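Local coordinates for protein thermotoga maritima TmcAL (Thermotoga maritima, PDB 5Y0T) that belongs to the HIGH nucleotidyl transferase family of the HUP clan and holds adenosine-5'-rp-alpha-thio-triphosphate in a pocket, at residues R55-I58 against A59-G63; R149-M153 against K154-E158; E158-V161 against L162-E165; T343-G346 against R347-L350; P378-K381 against Q382-L385. One frame throughout, in Å; residues are numbered along the deposited sequence.

Contact 1: residues R55-I58 against A59-G63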
loop_
_atom_site.group_PDB
_atom_site.type_symbol
_atom_site.label_atom_id
_atom_site.label_comp_id
_atom_site.label_asym_id
_atom_site.label_seq_id
_atom_site.Cartn_x
_atom_site.Cartn_y
_atom_site.Cartn_z
ATOM N N ARG A 55 -26.469 -1.642 2.169
ATOM C CA ARG A 55 -26.946 -2.744 3.003
ATOM C C ARG A 55 -27.727 -2.213 4.222
ATOM O O ARG A 55 -28.674 -2.851 4.675
ATOM C CB ARG A 55 -25.772 -3.650 3.411
ATOM C CG ARG A 55 -25.485 -4.730 2.353
ATOM C CD ARG A 55 -24.030 -5.242 2.376
ATOM N NE ARG A 55 -23.561 -5.512 3.737
ATOM C CZ ARG A 55 -22.621 -4.796 4.339
ATOM N NH1 ARG A 55 -22.029 -3.796 3.684
ATOM N NH2 ARG A 55 -22.257 -5.082 5.579
ATOM N N ALA A 56 -27.365 -1.033 4.725
ATOM C CA ALA A 56 -28.170 -0.391 5.784
ATOM C C ALA A 56 -29.597 -0.115 5.309
ATOM O O ALA A 56 -30.580 -0.345 6.035
ATOM C CB ALA A 56 -27.513 0.912 6.254
ATOM N N GLU A 57 -29.726 0.370 4.081
ATOM C CA GLU A 57 -31.056 0.658 3.567
ATOM C C GLU A 57 -31.890 -0.616 3.440
ATOM O O GLU A 57 -33.089 -0.617 3.763
ATOM C CB GLU A 57 -30.992 1.374 2.206
ATOM C CG GLU A 57 -32.363 1.740 1.715
ATOM C CD GLU A 57 -32.372 2.459 0.379
ATOM O OE1 GLU A 57 -31.333 3.029 -0.022
ATOM O OE2 GLU A 57 -33.438 2.442 -0.263
ATOM N N ILE A 58 -31.280 -1.691 2.950
ATOM C CA ILE A 58 -31.990 -2.980 2.908
ATOM C C ILE A 58 -32.456 -3.413 4.298
ATOM O O ILE A 58 -33.603 -3.846 4.473
ATOM C CB ILE A 58 -31.113 -4.099 2.300
ATOM C CG1 ILE A 58 -30.729 -3.758 0.850
ATOM C CG2 ILE A 58 -31.851 -5.440 2.370
ATOM C CD1 ILE A 58 -29.586 -4.622 0.277
ATOM N N ALA A 59 -31.599 -3.256 5.297
ATOM C CA ALA A 59 -31.962 -3.679 6.657
ATOM C C ALA A 59 -33.199 -2.910 7.127
ATOM O O ALA A 59 -34.159 -3.497 7.653
ATOM C CB ALA A 59 -30.782 -3.469 7.621
ATOM N N LEU A 60 -33.198 -1.602 6.888
ATOM C CA LEU A 60 -34.362 -0.774 7.202
ATOM C C LEU A 60 -35.613 -1.265 6.486
ATOM O O LEU A 60 -36.691 -1.356 7.087
ATOM C CB LEU A 60 -34.109 0.681 6.825
ATOM C CG LEU A 60 -32.945 1.354 7.552
ATOM C CD1 LEU A 60 -32.881 2.835 7.144
ATOM C CD2 LEU A 60 -33.078 1.193 9.077
ATOM N N ARG A 61 -35.486 -1.556 5.195
ATOM C CA ARG A 61 -36.646 -2.034 4.445
ATOM C C ARG A 61 -37.164 -3.365 4.956
ATOM O O ARG A 61 -38.356 -3.678 4.817
ATOM C CB ARG A 61 -36.305 -2.127 2.963
ATOM C CG ARG A 61 -36.136 -0.753 2.330
ATOM C CD ARG A 61 -35.975 -0.830 0.835
ATOM N NE ARG A 61 -35.995 0.502 0.240
ATOM C CZ ARG A 61 -36.019 0.731 -1.066
ATOM N NH1 ARG A 61 -36.025 -0.287 -1.920
ATOM N NH2 ARG A 61 -36.043 1.977 -1.518
ATOM N N MET A 62 -36.287 -4.144 5.579
ATOM C CA MET A 62 -36.655 -5.487 5.984
ATOM C C MET A 62 -37.210 -5.541 7.397
ATOM O O MET A 62 -37.596 -6.614 7.863
ATOM C CB MET A 62 -35.458 -6.425 5.847
ATOM C CG MET A 62 -34.976 -6.600 4.410
ATOM S SD MET A 62 -36.170 -7.381 3.296
ATOM C CE MET A 62 -36.991 -5.982 2.569
ATOM N N GLY A 63 -37.342 -4.380 8.037
ATOM C CA GLY A 63 -37.884 -4.315 9.393
ATOM C C GLY A 63 -36.971 -3.871 10.530
ATOM O O GLY A 63 -37.401 -3.835 11.678
#
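One face of the Arg-61 guanidinium is met by the carboxylate of Glu-57, whose OE2 stands 2.9 Å from Arg-61 NH2 in a salt bridge. The two planes stand 73° apart, and the oxygen lies over the guanidinium face. Both chains run alongside and point the same way: Glu-57 is extended with CG anti to the backbone N (chi1 -177°), and Arg-61 is extended from CG to NE. Glu-57 is doubly paired, because its OE1 forms a second salt bridge with Arg-239. One residue further along, Ile-58 CG2 lies 3.9 Å from Met-62 CG, again side by side. Beneath them the helical ladder holds, with Leu-60 N bonded to Ala-56 O at 3.0 Å, but the last rung, Met-62 N to Ile-58 O, bends to 128° and is weak. Gly-63 then takes a positive phi and closes a Schellman motif. Helix 52-61 is wedged between strands and a helix: Ala-56, Ala-59 and Leu-60 rest on Val-67 of strand 66-70, Leu-60 and Arg-61 also touch Leu-421 of strand 419-421, and Ile-58 packs on Ile-236 of helix 231-242.

Contact 2: residues R149-M153 against K154-E158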
loop_
_atom_site.group_PDB
_atom_site.type_symbol
_atom_site.label_atom_id
_atom_site.label_comp_id
_atom_site.label_asym_id
_atom_site.label_seq_id
_atom_site.Cartn_x
_atom_site.Cartn_y
_atom_site.Cartn_z
ATOM N N ARG A 149 -13.232 -31.921 28.940
ATOM C CA ARG A 149 -12.632 -32.567 30.095
ATOM C C ARG A 149 -13.292 -32.032 31.358
ATOM O O ARG A 149 -13.522 -32.777 32.319
ATOM C CB ARG A 149 -11.116 -32.352 30.111
ATOM C CG ARG A 149 -10.385 -33.176 29.052
ATOM C CD ARG A 149 -8.905 -32.831 28.952
ATOM N NE ARG A 149 -8.136 -33.259 30.120
ATOM C CZ ARG A 149 -6.875 -32.903 30.351
ATOM N NH1 ARG A 149 -6.246 -32.104 29.500
ATOM N NH2 ARG A 149 -6.245 -33.335 31.436
ATOM N N TYR A 150 -13.632 -30.749 31.331
ATOM C CA TYR A 150 -14.370 -30.118 32.419
ATOM C C TYR A 150 -15.756 -30.743 32.562
ATOM O O TYR A 150 -16.166 -31.113 33.662
ATOM C CB TYR A 150 -14.487 -28.606 32.188
ATOM C CG TYR A 150 -15.034 -27.846 33.373
ATOM C CD1 TYR A 150 -14.240 -27.596 34.487
ATOM C CD2 TYR A 150 -16.342 -27.381 33.384
ATOM C CE1 TYR A 150 -14.730 -26.904 35.579
ATOM C CE2 TYR A 150 -16.846 -26.686 34.478
ATOM C CZ TYR A 150 -16.033 -26.452 35.570
ATOM O OH TYR A 150 -16.519 -25.773 36.660
ATOM N N PHE A 151 -16.474 -30.871 31.448
ATOM C CA PHE A 151 -17.785 -31.521 31.465
ATOM C C PHE A 151 -17.727 -32.926 32.057
ATOM O O PHE A 151 -18.588 -33.302 32.851
ATOM C CB PHE A 151 -18.374 -31.574 30.058
ATOM C CG PHE A 151 -19.217 -30.377 29.713
ATOM C CD1 PHE A 151 -18.749 -29.095 29.943
ATOM C CD2 PHE A 151 -20.483 -30.540 29.164
ATOM C CE1 PHE A 151 -19.526 -27.985 29.625
ATOM C CE2 PHE A 151 -21.267 -29.449 28.840
ATOM C CZ PHE A 151 -20.789 -28.164 29.069
ATOM N N SER A 152 -16.709 -33.691 31.669
ATOM C CA SER A 152 -16.531 -35.053 32.160
ATOM C C SER A 152 -16.294 -35.089 33.658
ATOM O O SER A 152 -16.868 -35.920 34.360
ATOM C CB SER A 152 -15.364 -35.743 31.445
ATOM O OG SER A 152 -15.673 -35.995 30.087
ATOM N N MET A 153 -15.438 -34.197 34.142
ATOM C CA MET A 153 -15.137 -34.119 35.568
ATOM C C MET A 153 -16.407 -33.828 36.378
ATOM O O MET A 153 -16.556 -34.294 37.509
ATOM C CB MET A 153 -14.069 -33.048 35.823
ATOM C CG MET A 153 -13.904 -32.651 37.281
ATOM S SD MET A 153 -13.109 -31.042 37.481
ATOM C CE MET A 153 -11.383 -31.500 37.307
ATOM N N LYS A 154 -17.329 -33.089 35.772
ATOM C CA LYS A 154 -18.575 -32.685 36.424
ATOM C C LYS A 154 -19.665 -33.751 36.345
ATOM O O LYS A 154 -20.748 -33.583 36.915
ATOM C CB LYS A 154 -19.105 -31.391 35.806
ATOM C CG LYS A 154 -18.222 -30.177 36.024
ATOM C CD LYS A 154 -18.072 -29.864 37.501
ATOM C CE LYS A 154 -18.578 -28.466 37.816
ATOM N NZ LYS A 154 -18.312 -28.083 39.232
ATOM N N GLY A 155 -19.387 -34.841 35.637
ATOM C CA GLY A 155 -20.396 -35.860 35.408
ATOM C C GLY A 155 -21.432 -35.430 34.378
ATOM O O GLY A 155 -22.554 -35.935 34.366
ATOM N N TRP A 156 -21.064 -34.482 33.520
ATOM C CA TRP A 156 -21.930 -34.092 32.412
ATOM C C TRP A 156 -21.565 -34.899 31.173
ATOM O O TRP A 156 -20.616 -35.685 31.196
ATOM C CB TRP A 156 -21.814 -32.595 32.122
ATOM C CG TRP A 156 -22.136 -31.734 33.301
ATOM C CD1 TRP A 156 -22.820 -32.101 34.425
ATOM C CD2 TRP A 156 -21.775 -30.361 33.481
ATOM N NE1 TRP A 156 -22.911 -31.037 35.292
ATOM C CE2 TRP A 156 -22.276 -29.957 34.736
ATOM C CE3 TRP A 156 -21.075 -29.436 32.707
ATOM C CZ2 TRP A 156 -22.102 -28.664 35.227
ATOM C CZ3 TRP A 156 -20.908 -28.153 33.195
ATOM C CH2 TRP A 156 -21.417 -27.780 34.443
ATOM N N ASN A 157 -22.311 -34.702 30.091
ATOM C CA ASN A 157 -21.990 -35.383 28.848
ATOM C C ASN A 157 -21.124 -34.490 27.977
ATOM O O ASN A 157 -21.595 -33.488 27.429
ATOM C CB ASN A 157 -23.256 -35.788 28.092
ATOM C CG ASN A 157 -22.964 -36.749 26.953
ATOM O OD1 ASN A 157 -21.822 -36.862 26.495
ATOM N ND2 ASN A 157 -23.992 -37.457 26.497
ATOM N N GLU A 158 -19.861 -34.886 27.832
ATOM C CA GLU A 158 -18.869 -34.090 27.117
ATOM C C GLU A 158 -19.155 -33.980 25.624
ATOM O O GLU A 158 -18.690 -33.054 24.962
ATOM C CB GLU A 158 -17.478 -34.688 27.325
ATOM C CG GLU A 158 -17.371 -36.130 26.865
ATOM C CD GLU A 158 -15.934 -36.589 26.707
ATOM O OE1 GLU A 158 -15.042 -35.722 26.594
ATOM O OE2 GLU A 158 -15.696 -37.815 26.696
#
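A Schellman motif ends helix 139-153 here, and an aromatic pair, Phe-151 with Trp-156, spans the turn. Trp-156 N donates to Phe-151 O at 2.8 Å with an N-H...O angle of 149°, the bond that reaches back across five residues. Inside it, Gly-155 N bonds to Ser-152 O at 3.0 Å, approaching from above the carbonyl plane; the positive phi of Gly-155 turns the chain out of the helix. The same reversal brings the two rings together in a T-shaped stack: the edge of Trp-156 points at the face of Phe-151, with planes 87° apart and centroids separated by 4.8 Å. Trp-156 CE3 is the probing atom, sitting over the centre of the Phe-151 ring, whose edge meets Asn-157 O. The indole is also covered on one face by Lys-154 CB, 3.6 Å above the plane. From there the lysine bends at chi2 and chi3 and follows Tyr-150, its CG over the rim of the phenol face and its CE 3.6 Å from Tyr-150 OH. Outside the turn, Phe-151 and Trp-156 both touch Ile-117 of helix 108-120, while Tyr-150 reaches Tyr-125 of helix 123-134. The six-to-one bond, the shorter bond nested within it, the left-handed glycine and the apolar pair bridging the turn are the standard features of a Schellman C-cap.

Contact 3: residues E158-V161 against L162-E165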
loop_
_atom_site.group_PDB
_atom_site.type_symbol
_atom_site.label_atom_id
_atom_site.label_comp_id
_atom_site.label_asym_id
_atom_site.label_seq_id
_atom_site.Cartn_x
_atom_site.Cartn_y
_atom_site.Cartn_z
ATOM N N GLU A 158 -19.861 -34.886 27.832
ATOM C CA GLU A 158 -18.869 -34.090 27.117
ATOM C C GLU A 158 -19.155 -33.980 25.624
ATOM O O GLU A 158 -18.690 -33.054 24.962
ATOM C CB GLU A 158 -17.478 -34.688 27.325
ATOM C CG GLU A 158 -17.371 -36.130 26.865
ATOM C CD GLU A 158 -15.934 -36.589 26.707
ATOM O OE1 GLU A 158 -15.042 -35.722 26.594
ATOM O OE2 GLU A 158 -15.696 -37.815 26.696
ATOM N N GLU A 159 -19.912 -34.932 25.085
ATOM C CA GLU A 159 -20.245 -34.903 23.667
ATOM C C GLU A 159 -21.079 -33.675 23.320
ATOM O O GLU A 159 -21.094 -33.234 22.172
ATOM C CB GLU A 159 -20.981 -36.181 23.258
ATOM C CG GLU A 159 -20.079 -37.395 23.196
ATOM C CD GLU A 159 -20.806 -38.646 22.731
ATOM O OE1 GLU A 159 -22.045 -38.592 22.560
ATOM O OE2 GLU A 159 -20.135 -39.683 22.536
ATOM N N GLU A 160 -21.761 -33.117 24.317
ATOM C CA GLU A 160 -22.575 -31.931 24.104
ATOM C C GLU A 160 -21.701 -30.747 23.678
ATOM O O GLU A 160 -22.138 -29.880 22.923
ATOM C CB GLU A 160 -23.373 -31.585 25.364
ATOM C CG GLU A 160 -24.822 -31.202 25.069
ATOM C CD GLU A 160 -25.523 -30.534 26.243
ATOM O OE1 GLU A 160 -25.009 -30.622 27.382
ATOM O OE2 GLU A 160 -26.589 -29.912 26.021
ATOM N N VAL A 161 -20.457 -30.734 24.149
ATOM C CA VAL A 161 -19.507 -29.670 23.820
ATOM C C VAL A 161 -19.191 -29.642 22.319
ATOM O O VAL A 161 -18.810 -28.601 21.774
ATOM C CB VAL A 161 -18.197 -29.827 24.644
ATOM C CG1 VAL A 161 -17.248 -28.649 24.418
ATOM C CG2 VAL A 161 -18.526 -29.954 26.129
ATOM N N LEU A 162 -19.379 -30.776 21.645
ATOM C CA LEU A 162 -19.178 -30.844 20.195
ATOM C C LEU A 162 -20.040 -29.833 19.423
ATOM O O LEU A 162 -19.735 -29.511 18.273
ATOM C CB LEU A 162 -19.459 -32.258 19.684
ATOM C CG LEU A 162 -18.439 -33.318 20.093
ATOM C CD1 LEU A 162 -18.982 -34.723 19.837
ATOM C CD2 LEU A 162 -17.140 -33.104 19.334
ATOM N N LYS A 163 -21.099 -29.322 20.049
ATOM C CA LYS A 163 -21.928 -28.291 19.418
ATOM C C LYS A 163 -21.105 -27.043 19.085
ATOM O O LYS A 163 -21.458 -26.261 18.200
ATOM C CB LYS A 163 -23.102 -27.913 20.320
ATOM C CG LYS A 163 -24.180 -28.995 20.470
ATOM C CD LYS A 163 -25.192 -28.571 21.538
ATOM C CE LYS A 163 -26.057 -29.728 21.991
ATOM N NZ LYS A 163 -26.870 -29.322 23.171
ATOM N N LEU A 164 -19.990 -26.876 19.786
ATOM C CA LEU A 164 -19.160 -25.691 19.630
ATOM C C LEU A 164 -18.230 -25.829 18.430
ATOM O O LEU A 164 -17.354 -25.004 18.224
ATOM C CB LEU A 164 -18.369 -25.421 20.912
ATOM C CG LEU A 164 -19.249 -25.048 22.115
ATOM C CD1 LEU A 164 -18.423 -24.902 23.389
ATOM C CD2 LEU A 164 -20.035 -23.769 21.839
ATOM N N GLU A 165 -18.388 -26.892 17.648
ATOM C CA GLU A 165 -17.667 -26.965 16.380
ATOM C C GLU A 165 -18.404 -26.176 15.298
ATOM O O GLU A 165 -17.896 -25.984 14.194
ATOM C CB GLU A 165 -17.470 -28.418 15.941
ATOM C CG GLU A 165 -16.712 -29.246 16.953
ATOM C CD GLU A 165 -16.336 -30.622 16.435
ATOM O OE1 GLU A 165 -16.852 -31.039 15.374
ATOM O OE2 GLU A 165 -15.518 -31.284 17.101
#
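Glu-159 makes the first link of the 158-161 segment: its carbonyl O accepts from Leu-162 N at 3.0 Å, and the leucine side chain folds over the same carbonyl, its CB being 3.1 Å from Glu-159 O. Glu-160 carries the main polar link: OE2 takes Lys-163 NZ at 2.9 Å in a salt bridge. The ammonium approaches the anti side of the carboxylate and lies 17° out of its plane. Extended beyond CG, the lysine passes across the glutamate, so that Lys-163 CE also packs 3.6 Å from Glu-160 CG. The backbone joins the same two residues, since Lys-163 N bonds to Glu-160 O at 165°. Val-161 closes the segment: its O accepts from Leu-164 N at 2.9 Å, and its CG1, placed anti to the backbone N (chi1 -174°), comes within 4.1 Å of Leu-164 CD1. The three backbone bonds across the contact run from residue i+3 to residue i and reach their acceptors from above the carbonyl planes, the spacing of a 3-10 turn. Lys-163 NZ has a second salt bridge, to Asp-107, and the lysine makes a cation-pi contact with Phe-110. Two carboxylates and an aromatic ring about one ammonium would be expected to favour its charged form and to fix the position of the lysine end.

Contact 4: residues T343-G346 against R347-L350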
loop_
_atom_site.group_PDB
_atom_site.type_symbol
_atom_site.label_atom_id
_atom_site.label_comp_id
_atom_site.label_asym_id
_atom_site.label_seq_id
_atom_site.Cartn_x
_atom_site.Cartn_y
_atom_site.Cartn_z
ATOM N N THR A 343 -35.375 4.595 10.333
ATOM C CA THR A 343 -36.652 4.980 9.761
ATOM C C THR A 343 -37.344 6.085 10.550
ATOM O O THR A 343 -36.937 6.421 11.651
ATOM C CB THR A 343 -37.617 3.798 9.720
ATOM O OG1 THR A 343 -37.917 3.405 11.065
ATOM C CG2 THR A 343 -36.998 2.624 8.960
ATOM N N GLU A 344 -38.448 6.578 10.007
ATOM C CA GLU A 344 -39.289 7.536 10.721
ATOM C C GLU A 344 -39.718 7.000 12.095
ATOM O O GLU A 344 -39.706 7.721 13.103
ATOM C CB GLU A 344 -40.513 7.875 9.884
ATOM C CG GLU A 344 -41.407 8.897 10.527
ATOM C CD GLU A 344 -42.550 9.294 9.636
ATOM O OE1 GLU A 344 -42.531 8.926 8.439
ATOM O OE2 GLU A 344 -43.464 9.975 10.141
ATOM N N LYS A 345 -40.097 5.730 12.128
ATOM C CA LYS A 345 -40.410 5.059 13.386
ATOM C C LYS A 345 -39.163 4.988 14.274
ATOM O O LYS A 345 -39.241 5.215 15.480
ATOM C CB LYS A 345 -40.950 3.648 13.130
ATOM C CG LYS A 345 -41.228 2.837 14.407
ATOM C CD LYS A 345 -42.397 3.439 15.194
ATOM C CE LYS A 345 -42.849 2.514 16.339
ATOM N NZ LYS A 345 -43.982 3.090 17.140
ATOM N N GLY A 346 -38.025 4.668 13.660
ATOM C CA GLY A 346 -36.745 4.616 14.344
ATOM C C GLY A 346 -36.363 5.879 15.098
ATOM O O GLY A 346 -35.629 5.803 16.097
ATOM N N ARG A 347 -36.847 7.037 14.634
ATOM C CA ARG A 347 -36.608 8.312 15.325
ATOM C C ARG A 347 -36.894 8.249 16.815
ATOM O O ARG A 347 -36.164 8.823 17.630
ATOM C CB ARG A 347 -37.493 9.432 14.761
ATOM C CG ARG A 347 -37.130 9.950 13.378
ATOM C CD ARG A 347 -38.210 10.977 12.971
ATOM N NE ARG A 347 -37.889 11.678 11.733
ATOM C CZ ARG A 347 -38.788 12.332 11.000
ATOM N NH1 ARG A 347 -40.073 12.346 11.370
ATOM N NH2 ARG A 347 -38.408 12.966 9.892
ATOM N N GLU A 348 -37.998 7.590 17.149
ATOM C CA GLU A 348 -38.468 7.496 18.522
ATOM C C GLU A 348 -37.434 6.806 19.410
ATOM O O GLU A 348 -37.162 7.280 20.517
ATOM C CB GLU A 348 -39.807 6.752 18.580
ATOM C CG GLU A 348 -40.916 7.428 17.766
ATOM C CD GLU A 348 -42.123 6.529 17.534
ATOM O OE1 GLU A 348 -42.169 5.414 18.107
ATOM O OE2 GLU A 348 -43.027 6.941 16.772
ATOM N N ILE A 349 -36.855 5.697 18.944
ATOM C CA ILE A 349 -35.901 4.973 19.799
ATOM C C ILE A 349 -34.542 5.666 19.736
ATOM O O ILE A 349 -33.803 5.685 20.713
ATOM C CB ILE A 349 -35.784 3.452 19.432
ATOM C CG1 ILE A 349 -34.985 2.691 20.500
ATOM C CG2 ILE A 349 -35.140 3.239 18.062
ATOM C CD1 ILE A 349 -35.598 2.797 21.906
ATOM N N LEU A 350 -34.240 6.310 18.616
ATOM C CA LEU A 350 -32.980 7.051 18.536
ATOM C C LEU A 350 -32.997 8.234 19.500
ATOM O O LEU A 350 -32.000 8.540 20.159
ATOM C CB LEU A 350 -32.723 7.514 17.105
ATOM C CG LEU A 350 -31.409 8.275 16.891
ATOM C CD1 LEU A 350 -30.231 7.441 17.386
ATOM C CD2 LEU A 350 -31.250 8.633 15.414
HETATM O O HOH W 1 -41.532 8.811 14.674
#
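Gly-346 O receives two backbone donors: Leu-350 N at 2.9 Å, nearly in line with the carbonyl, and Ile-349 N in a weak bond bent to 122°. Just before it, Gly-346 N donates to Thr-343 OG1 at 2.9 Å, a capping bond that lets the threonine hydroxyl serve the first turn of the helix. Chi1 of Thr-343, 65°, swings the hydroxyl to that N-H. On the outer side Lys-345 NZ makes a salt bridge with Glu-348 OE1 at 3.1 Å, met on the syn side of the carboxylate; the lysine bends at chi2 (68°) to cross the glutamate. Glu-348 OE1 is shared with Tyr-32 OH. A water ties the same carboxylate to the turn, donating to Glu-344 O at 2.6 Å and to Glu-348 OE2 at 3.2 Å. The Arg-347 chain runs along Glu-344 O, its CB at 3.3 Å, but its guanidinium meets the acid by charge alone, Glu-344 OE2 lying 4.3 Å from Arg-347 NH1 and well out of the guanidinium plane; Glu-344 OE1 accepts from Thr-423 N. The turn carries strand 337-343 into helix 346-356. Leu-350 packs back on Ile-339 and Phe-342 of that strand, Ile-349 leans on Ile-34 of strand 32-38, and Glu-344 and Arg-347 touch Phe-420 of strand 419-421.

Contact 5: residues P378-K381 against Q382-L385. With EDO (1,2-ethanediol), chain G.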
loop_
_atom_site.group_PDB
_atom_site.type_symbol
_atom_site.label_atom_id
_atom_site.label_comp_id
_atom_site.label_asym_id
_atom_site.label_seq_id
_atom_site.Cartn_x
_atom_site.Cartn_y
_atom_site.Cartn_z
ATOM N N PRO A 378 -17.093 9.810 29.405
ATOM C CA PRO A 378 -15.640 9.767 29.608
ATOM C C PRO A 378 -14.945 8.779 28.683
ATOM O O PRO A 378 -14.317 7.819 29.137
ATOM C CB PRO A 378 -15.513 9.335 31.072
ATOM C CG PRO A 378 -16.721 8.466 31.282
ATOM C CD PRO A 378 -17.825 9.113 30.478
ATOM N N VAL A 379 -15.063 9.009 27.384
ATOM C CA VAL A 379 -14.449 8.109 26.413
ATOM C C VAL A 379 -12.936 8.320 26.342
ATOM O O VAL A 379 -12.390 9.321 26.833
ATOM C CB VAL A 379 -15.070 8.292 25.021
ATOM C CG1 VAL A 379 -16.545 8.012 25.090
ATOM C CG2 VAL A 379 -14.859 9.737 24.530
ATOM N N ASP A 380 -12.259 7.345 25.756
ATOM C CA ASP A 380 -10.840 7.464 25.466
ATOM C C ASP A 380 -10.729 8.213 24.146
ATOM O O ASP A 380 -11.099 7.689 23.089
ATOM C CB ASP A 380 -10.214 6.070 25.386
ATOM C CG ASP A 380 -8.719 6.088 25.130
ATOM O OD1 ASP A 380 -8.230 6.954 24.383
ATOM O OD2 ASP A 380 -8.036 5.192 25.666
ATOM N N LYS A 381 -10.184 9.423 24.194
ATOM C CA LYS A 381 -10.235 10.303 23.028
ATOM C C LYS A 381 -9.339 9.799 21.909
ATOM O O LYS A 381 -9.755 9.749 20.740
ATOM C CB LYS A 381 -9.853 11.737 23.414
ATOM C CG LYS A 381 -10.943 12.443 24.221
ATOM C CD LYS A 381 -10.760 13.955 24.179
ATOM C CE LYS A 381 -12.029 14.692 24.597
ATOM N NZ LYS A 381 -12.297 14.553 26.048
ATOM N N GLN A 382 -8.119 9.408 22.252
ATOM C CA GLN A 382 -7.206 8.928 21.215
ATOM C C GLN A 382 -7.736 7.639 20.582
ATOM O O GLN A 382 -7.676 7.477 19.371
ATOM C CB GLN A 382 -5.795 8.721 21.775
ATOM C CG GLN A 382 -4.716 8.601 20.684
ATOM C CD GLN A 382 -4.943 9.557 19.497
ATOM O OE1 GLN A 382 -5.072 9.114 18.348
ATOM N NE2 GLN A 382 -4.987 10.867 19.774
ATOM N N LEU A 383 -8.286 6.738 21.394
ATOM C CA LEU A 383 -8.843 5.489 20.865
ATOM C C LEU A 383 -10.043 5.755 19.943
ATOM O O LEU A 383 -10.177 5.155 18.848
ATOM C CB LEU A 383 -9.250 4.566 22.012
ATOM C CG LEU A 383 -9.716 3.171 21.590
ATOM C CD1 LEU A 383 -8.618 2.448 20.802
ATOM C CD2 LEU A 383 -10.086 2.391 22.838
ATOM N N PHE A 384 -10.904 6.664 20.380
ATOM C CA PHE A 384 -12.050 7.107 19.579
ATOM C C PHE A 384 -11.551 7.561 18.206
ATOM O O PHE A 384 -12.035 7.100 17.179
ATOM C CB PHE A 384 -12.788 8.233 20.333
ATOM C CG PHE A 384 -14.018 8.788 19.638
ATOM C CD1 PHE A 384 -13.932 9.445 18.412
ATOM C CD2 PHE A 384 -15.255 8.747 20.275
ATOM C CE1 PHE A 384 -15.064 9.998 17.812
ATOM C CE2 PHE A 384 -16.386 9.315 19.693
ATOM C CZ PHE A 384 -16.293 9.932 18.452
ATOM N N LEU A 385 -10.574 8.464 18.194
ATOM C CA LEU A 385 -10.056 8.984 16.935
ATOM C C LEU A 385 -9.437 7.886 16.071
ATOM O O LEU A 385 -9.669 7.856 14.863
ATOM C CB LEU A 385 -9.029 10.103 17.191
ATOM C CG LEU A 385 -9.627 11.391 17.767
ATOM C CD1 LEU A 385 -8.520 12.407 18.146
ATOM C CD2 LEU A 385 -10.624 12.020 16.805
HETATM C C1 EDO G . -15.995 4.301 26.758
HETATM O O1 EDO G . -16.173 5.253 27.825
HETATM C C2 EDO G . -15.560 2.951 27.334
HETATM O O2 EDO G . -14.116 2.895 27.417
#
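Hydrogen bonds dominate, led by the side chain of Asp-380, whose OD1 accepts from Leu-383 N at 3.0 Å and 170°. The bond is straight at the donor, yet the N-H comes from above the carboxylate, 56° out of its plane. CG anti to the backbone N (chi1 -178°) carries the acid group over the first turn. Two backbone bonds continue the ladder, Phe-384 N to Asp-380 O at 2.9 Å and Leu-385 N to Lys-381 O at 3.0 Å. Among charges, OD2 of the same aspartate forms salt bridges with Lys-328 and Lys-332 of helix 323-332, so its two oxygens divide the work between the helix start and a neighbouring helix. In van der Waals packing, Leu-383 CB lies 3.5 Å from the carboxylate carbon CG of Asp-380, the two side chains crossing at about a right angle. The apolar contact is lighter, Val-379 CG2 standing 4.4 Å from Phe-384 CD2. The Phe-384 ring also meets Tyr-336 edge-to-face. A 1,2-ethanediol molecule, probably from the crystallisation liquor, adds a weak hydrogen bond from its O1 to Pro-378 O at 3.4 Å. An aspartate just ahead of a helix, bonded to the backbone N-H three residues on, is the classic N-cap, and here it starts helix 381-399.

How the contacts relate
Along the chain the five contacts follow in numerical order, and contacts 2 and 3 run on from one another through Glu-158. Those two form one outlying region, centres 11 Å apart, where the end of helix 139-153 leads into the 3-10 turn; Phe-151 CD2 packs 3.7 Å from Val-161 CG2. Contacts 1 and 4, centres 14 Å apart, meet beside the mixed sheet: Leu-60 CB is 4.1 Å from Thr-343 CG2, and side chains of both contacts touch strand 419-421. Contact 5 stands apart, its centre 27 Å from that of contact 4 and about 43 Å from that of contact 2. Each contact is local in sequence, but the fold brings contacts 1 and 4 together across nearly 300 residues, while contacts 2 and 3 are chain neighbours.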